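Local coordinates for protein 2-dehydropantoate 2-reductase (Enterococcus faecium, PDB 3WFI) that acts as an NAD-dependent D-mandelate dehydrogenase of the ketopantoate reductase family, probably interconverting D-2-hydroxy acids and the matching 2-keto acids, at residues G12-L17 / T127-G132; A6-M11 / V26-G31. All coordinates share one frame; numbering follows the deposited sequence.

Interaction 1: G12-L17 / T127-G132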
loop_
_atom_site.group_PDB
_atom_site.type_symbol
_atom_site.label_atom_id
_atom_site.label_comp_id
_atom_site.label_asym_id
_atom_site.label_seq_id
_atom_site.Cartn_x
_atom_site.Cartn_y
_atom_site.Cartn_z
ATOM N N GLY B 12 32.784 -1.410 -16.830
ATOM C CA GLY B 12 32.822 -1.257 -18.286
ATOM C C GLY B 12 34.244 -1.045 -18.791
ATOM O O GLY B 12 34.646 -1.595 -19.822
ATOM N N SER B 13 35.005 -0.240 -18.065
ATOM C CA SER B 13 36.404 0.001 -18.409
ATOM C C SER B 13 37.242 -1.272 -18.278
ATOM O O SER B 13 38.120 -1.509 -19.093
ATOM C CB SER B 13 36.988 1.125 -17.554
ATOM O OG SER B 13 36.408 2.381 -17.893
ATOM N N ARG B 14 36.978 -2.090 -17.265
ATOM C CA ARG B 14 37.677 -3.368 -17.144
ATOM C C ARG B 14 37.394 -4.218 -18.377
ATOM O O ARG B 14 38.322 -4.686 -19.040
ATOM C CB ARG B 14 37.238 -4.154 -15.906
ATOM C CG ARG B 14 37.833 -5.559 -15.882
ATOM C CD ARG B 14 37.368 -6.405 -14.709
ATOM N NE ARG B 14 38.088 -6.155 -13.455
ATOM C CZ ARG B 14 39.330 -6.564 -13.160
ATOM N NH1 ARG B 14 40.074 -7.218 -14.042
ATOM N NH2 ARG B 14 39.850 -6.285 -11.962
ATOM N N PHE B 15 36.106 -4.409 -18.671
ATOM C CA PHE B 15 35.684 -5.241 -19.801
ATOM C C PHE B 15 36.254 -4.704 -21.114
ATOM O O PHE B 15 36.818 -5.459 -21.898
ATOM C CB PHE B 15 34.156 -5.340 -19.885
ATOM C CG PHE B 15 33.562 -6.431 -19.031
ATOM C CD1 PHE B 15 33.712 -6.409 -17.649
ATOM C CD2 PHE B 15 32.821 -7.459 -19.601
ATOM C CE1 PHE B 15 33.173 -7.394 -16.858
ATOM C CE2 PHE B 15 32.271 -8.458 -18.811
ATOM C CZ PHE B 15 32.447 -8.418 -17.433
ATOM N N GLY B 16 36.142 -3.399 -21.324
ATOM C CA GLY B 16 36.676 -2.746 -22.510
ATOM C C GLY B 16 38.170 -2.956 -22.684
ATOM O O GLY B 16 38.642 -3.303 -23.776
ATOM N N LEU B 17 38.917 -2.750 -21.605
ATOM C CA LEU B 17 40.358 -2.956 -21.632
ATOM C C LEU B 17 40.734 -4.407 -21.930
ATOM O O LEU B 17 41.567 -4.680 -22.811
ATOM C CB LEU B 17 40.971 -2.543 -20.304
ATOM C CG LEU B 17 42.496 -2.596 -20.295
ATOM C CD1 LEU B 17 43.081 -1.615 -21.305
ATOM C CD2 LEU B 17 43.008 -2.303 -18.890
ATOM N N THR B 127 28.352 -10.441 -13.248
ATOM C CA THR B 127 29.808 -10.371 -13.213
ATOM C C THR B 127 30.284 -10.337 -11.758
ATOM O O THR B 127 29.703 -9.641 -10.930
ATOM C CB THR B 127 30.374 -9.166 -13.996
ATOM O OG1 THR B 127 31.787 -9.070 -13.751
ATOM C CG2 THR B 127 29.702 -7.856 -13.584
ATOM N N MET B 128 31.324 -11.112 -11.461
ATOM C CA MET B 128 31.896 -11.166 -10.114
ATOM C C MET B 128 33.281 -10.517 -10.053
ATOM O O MET B 128 33.967 -10.594 -9.034
ATOM C CB MET B 128 31.929 -12.614 -9.596
ATOM C CG MET B 128 30.653 -13.008 -8.848
ATOM S SD MET B 128 29.429 -14.067 -9.661
ATOM C CE MET B 128 29.427 -13.559 -11.373
ATOM N N TRP B 129 33.675 -9.858 -11.141
ATOM C CA TRP B 129 34.889 -9.045 -11.167
ATOM C C TRP B 129 34.726 -7.814 -10.290
ATOM O O TRP B 129 33.607 -7.402 -10.024
ATOM C CB TRP B 129 35.196 -8.607 -12.610
ATOM C CG TRP B 129 35.645 -9.730 -13.462
ATOM C CD1 TRP B 129 34.876 -10.490 -14.305
ATOM C CD2 TRP B 129 36.972 -10.248 -13.548
ATOM N NE1 TRP B 129 35.654 -11.447 -14.911
ATOM C CE2 TRP B 129 36.945 -11.319 -14.463
ATOM C CE3 TRP B 129 38.186 -9.919 -12.927
ATOM C CZ2 TRP B 129 38.089 -12.058 -14.787
ATOM C CZ3 TRP B 129 39.321 -10.646 -13.255
ATOM C CH2 TRP B 129 39.263 -11.705 -14.175
ATOM N N THR B 130 35.843 -7.230 -9.856
ATOM C CA THR B 130 35.813 -5.923 -9.215
ATOM C C THR B 130 36.587 -4.907 -10.056
ATOM O O THR B 130 37.380 -5.266 -10.924
ATOM C CB THR B 130 36.371 -5.972 -7.768
ATOM O OG1 THR B 130 37.734 -6.391 -7.791
ATOM C CG2 THR B 130 35.570 -6.940 -6.920
ATOM N N ALA B 131 36.329 -3.630 -9.810
ATOM C CA ALA B 131 36.986 -2.549 -10.544
ATOM C C ALA B 131 36.741 -1.231 -9.831
ATOM O O ALA B 131 35.659 -1.012 -9.304
ATOM C CB ALA B 131 36.450 -2.467 -11.974
ATOM N N GLY B 132 37.735 -0.348 -9.839
ATOM C CA GLY B 132 37.603 0.955 -9.191
ATOM C C GLY B 132 37.873 2.101 -10.134
ATOM O O GLY B 132 38.847 2.062 -10.882
#
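Arg-14 holds the backbone carbonyl of Thr-130 with two nitrogens at once. Its NE lies 2.8 Å from Thr-130 O, and its NH2 lies 2.9 Å from the same oxygen. The grip is side-on, and the oxygen sits close to the guanidinium plane. The two donors come to Thr-130 O from opposite faces of the carbonyl plane. Neither N-H points straight at the oxygen; the angle at the NE hydrogen is 147°. The side chain leaves the helix extended, then bends at chi3 (-82°), which turns the guanidinium to the carbonyl. Trp-129 packs over one face of that group. Arg-14 NH1 is 3.5 Å from Trp-129 CE3, off toward the rim of the guanidinium, and the two planes are 28° apart. Further back, Arg-14 CD rests 3.7 Å from Trp-129 CB. The indole is also held at its far side, where Trp-129 NE1 bonds to Leu-172 O.

This dense part joins two pieces of the Rossmann domain. Residues 12-17 belong to helix 10-21, the first helix of the fold. Residues 127-132 lead from strand 122-127 of the main sheet to strand 132-135. Ala-131 in this loop is an NAD(+)-binding residue, and its CB points toward the helix, 4.3 Å from Arg-14 NE.

Between the two segments the packing is looser at Phe-15. Its ring presents an edge to Thr-127, with CE1 3.8 Å from Thr-127 OG1. Phe-15 CE1 comes only to 4.4 Å from Trp-129 CD1. Elsewhere the buried ring meets Phe-77 edge-to-face and touches Val-147. Thr-127 OG1 also takes a weak hydrogen bond from Trp-129 N. On the solvent side lies exposed Thr-130. It lends its carbonyl to Arg-14 while its CB points away from the helix.

Interaction 2: A6-M11 / V26-G31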
loop_
_atom_site.group_PDB
_atom_site.type_symbol
_atom_site.label_atom_id
_atom_site.label_comp_id
_atom_site.label_asym_id
_atom_site.label_seq_id
_atom_site.Cartn_x
_atom_site.Cartn_y
_atom_site.Cartn_z
ATOM N N ALA B 6 28.475 0.024 -23.292
ATOM C CA ALA B 6 27.460 1.061 -23.016
ATOM C C ALA B 6 27.456 1.324 -21.525
ATOM O O ALA B 6 26.748 0.649 -20.762
ATOM C CB ALA B 6 26.092 0.610 -23.472
ATOM N N GLY B 7 28.290 2.280 -21.118
ATOM C CA GLY B 7 28.566 2.539 -19.705
ATOM C C GLY B 7 30.017 2.203 -19.404
ATOM O O GLY B 7 30.350 1.054 -19.098
ATOM N N ALA B 8 30.884 3.204 -19.497
ATOM C CA ALA B 8 32.311 2.993 -19.330
ATOM C C ALA B 8 32.792 3.397 -17.941
ATOM O O ALA B 8 33.825 4.040 -17.808
ATOM C CB ALA B 8 33.084 3.735 -20.414
ATOM N N GLY B 9 32.035 3.019 -16.910
ATOM C CA GLY B 9 32.464 3.180 -15.522
ATOM C C GLY B 9 33.557 2.169 -15.222
ATOM O O GLY B 9 34.186 1.647 -16.140
ATOM N N ALA B 10 33.771 1.863 -13.947
ATOM C CA ALA B 10 34.884 0.991 -13.552
ATOM C C ALA B 10 34.790 -0.400 -14.198
ATOM O O ALA B 10 35.763 -0.885 -14.765
ATOM C CB ALA B 10 34.965 0.864 -12.029
ATOM N N MET B 11 33.621 -1.024 -14.131
ATOM C CA MET B 11 33.441 -2.375 -14.678
ATOM C C MET B 11 33.468 -2.371 -16.213
ATOM O O MET B 11 34.098 -3.230 -16.817
ATOM C CB MET B 11 32.129 -3.001 -14.189
ATOM C CG MET B 11 32.024 -4.508 -14.433
ATOM S SD MET B 11 33.266 -5.517 -13.580
ATOM C CE MET B 11 32.988 -4.996 -11.882
ATOM N N VAL B 26 36.859 -2.328 -29.778
ATOM C CA VAL B 26 35.995 -1.857 -28.701
ATOM C C VAL B 26 35.699 -0.364 -28.820
ATOM O O VAL B 26 36.574 0.445 -29.127
ATOM C CB VAL B 26 36.638 -2.118 -27.323
ATOM C CG1 VAL B 26 35.746 -1.591 -26.216
ATOM C CG2 VAL B 26 36.910 -3.608 -27.131
ATOM N N LEU B 27 34.442 -0.013 -28.597
ATOM C CA LEU B 27 34.021 1.375 -28.462
ATOM C C LEU B 27 33.419 1.571 -27.074
ATOM O O LEU B 27 32.467 0.876 -26.691
ATOM C CB LEU B 27 32.980 1.727 -29.536
ATOM C CG LEU B 27 32.348 3.121 -29.448
ATOM C CD1 LEU B 27 33.361 4.212 -29.774
ATOM C CD2 LEU B 27 31.131 3.213 -30.363
ATOM N N LEU B 28 33.987 2.510 -26.320
ATOM C CA LEU B 28 33.435 2.895 -25.033
ATOM C C LEU B 28 32.394 3.991 -25.253
ATOM O O LEU B 28 32.567 4.871 -26.085
ATOM C CB LEU B 28 34.524 3.405 -24.097
ATOM C CG LEU B 28 35.677 2.431 -23.789
ATOM C CD1 LEU B 28 36.659 3.085 -22.843
ATOM C CD2 LEU B 28 35.190 1.108 -23.205
ATOM N N ILE B 29 31.298 3.908 -24.515
ATOM C CA ILE B 29 30.239 4.913 -24.576
ATOM C C ILE B 29 29.882 5.308 -23.151
ATOM O O ILE B 29 29.606 4.453 -22.312
ATOM C CB ILE B 29 28.981 4.384 -25.297
ATOM C CG1 ILE B 29 29.348 3.821 -26.664
ATOM C CG2 ILE B 29 27.950 5.501 -25.471
ATOM C CD1 ILE B 29 28.268 2.963 -27.291
ATOM N N ASP B 30 29.910 6.610 -22.877
ATOM C CA ASP B 30 29.684 7.108 -21.521
ATOM C C ASP B 30 29.077 8.512 -21.525
ATOM O O ASP B 30 29.247 9.275 -22.485
ATOM C CB ASP B 30 30.994 7.118 -20.753
ATOM C CG ASP B 30 30.784 7.110 -19.255
ATOM O OD1 ASP B 30 30.593 6.017 -18.688
ATOM O OD2 ASP B 30 30.818 8.201 -18.649
ATOM N N GLY B 31 28.377 8.846 -20.446
ATOM C CA GLY B 31 27.735 10.148 -20.304
ATOM C C GLY B 31 28.533 11.170 -19.524
ATOM O O GLY B 31 28.159 12.343 -19.495
#
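Gly-7 and Ala-8 meet the end of strand 25-30 at Ile-29 and Asp-30. This is the first beta-alpha-beta unit of the Rossmann fold, made of strand 2-6, helix 10-21 and strand 25-30. Gly-7 and Gly-9, with Gly-12 further on, fit the GxGxxG pattern of dinucleotide-binding loops. Ala-10, Met-11 and Asp-30 are NAD(+)-binding residues.

Backbone pairing comes first. Ala-6 and Ile-29 form a parallel bridge with their CA atoms 5.0 Å apart. Gly-7 N bonds to Ile-29 O at 2.8 Å, just past the bridge, where the chain leaves the sheet. Gly-7 has a positive phi (114°). A CB there would be jammed against Ala-6 O, so the turn depends on the missing side chain. Gly-9 takes the N-cap position of helix 10-21.

The second kind of contact is a side chain bonded to backbone. Ala-8 N donates to Asp-30 OD1 at 2.9 Å, using the anti lone pair of that oxygen. The bond is bent, with 136° at the hydrogen. The methyl of Ala-8 lies beside the same oxygen, with CB 3.8 Å from Asp-30 OD1. Asp-30 CG stands anti to its backbone N (chi1 -158°), which brings the carboxylate over to the glycine-rich turn. Its other oxygen, OD2, accepts from Trp-32 N, so both oxygens are held by main-chain N-H groups. An acidic residue at the end of the second strand is the classical mark of NAD-preferring Rossmann domains, where it commonly receives the adenosine ribose.

Apolar packing completes the contact. Ala-6 and Ile-29 lie on one face of the sheet, against Met-86 and Ile-90 of helix 80-90. The methyl of Ala-8 meets the strand instead: its CB is 4.0 Å from Leu-28 CB.

Interactions 1 and 2 share helix 10-21 and have centres 10 Å apart. Interaction 2 ties the turn that leads into this helix to the end of strand 25-30; interaction 1 joins the helix itself to the loop 127-132. They touch directly. Ala-131 CB lies 3.3 Å from Ala-10 O, and Trp-129 O lies 3.1 Å from Met-11 CE. Ser-13 OG is 3.1 Å from Ala-8 O, a weak hydrogen bond, and also bonds to Gly-9 O. The segments carry four NAD(+)-binding residues. Asp-30 and Ala-131 take part in the contacts themselves; Ala-10 and Met-11 lie between them at the start of the helix. The cofactor is not bound to this chain.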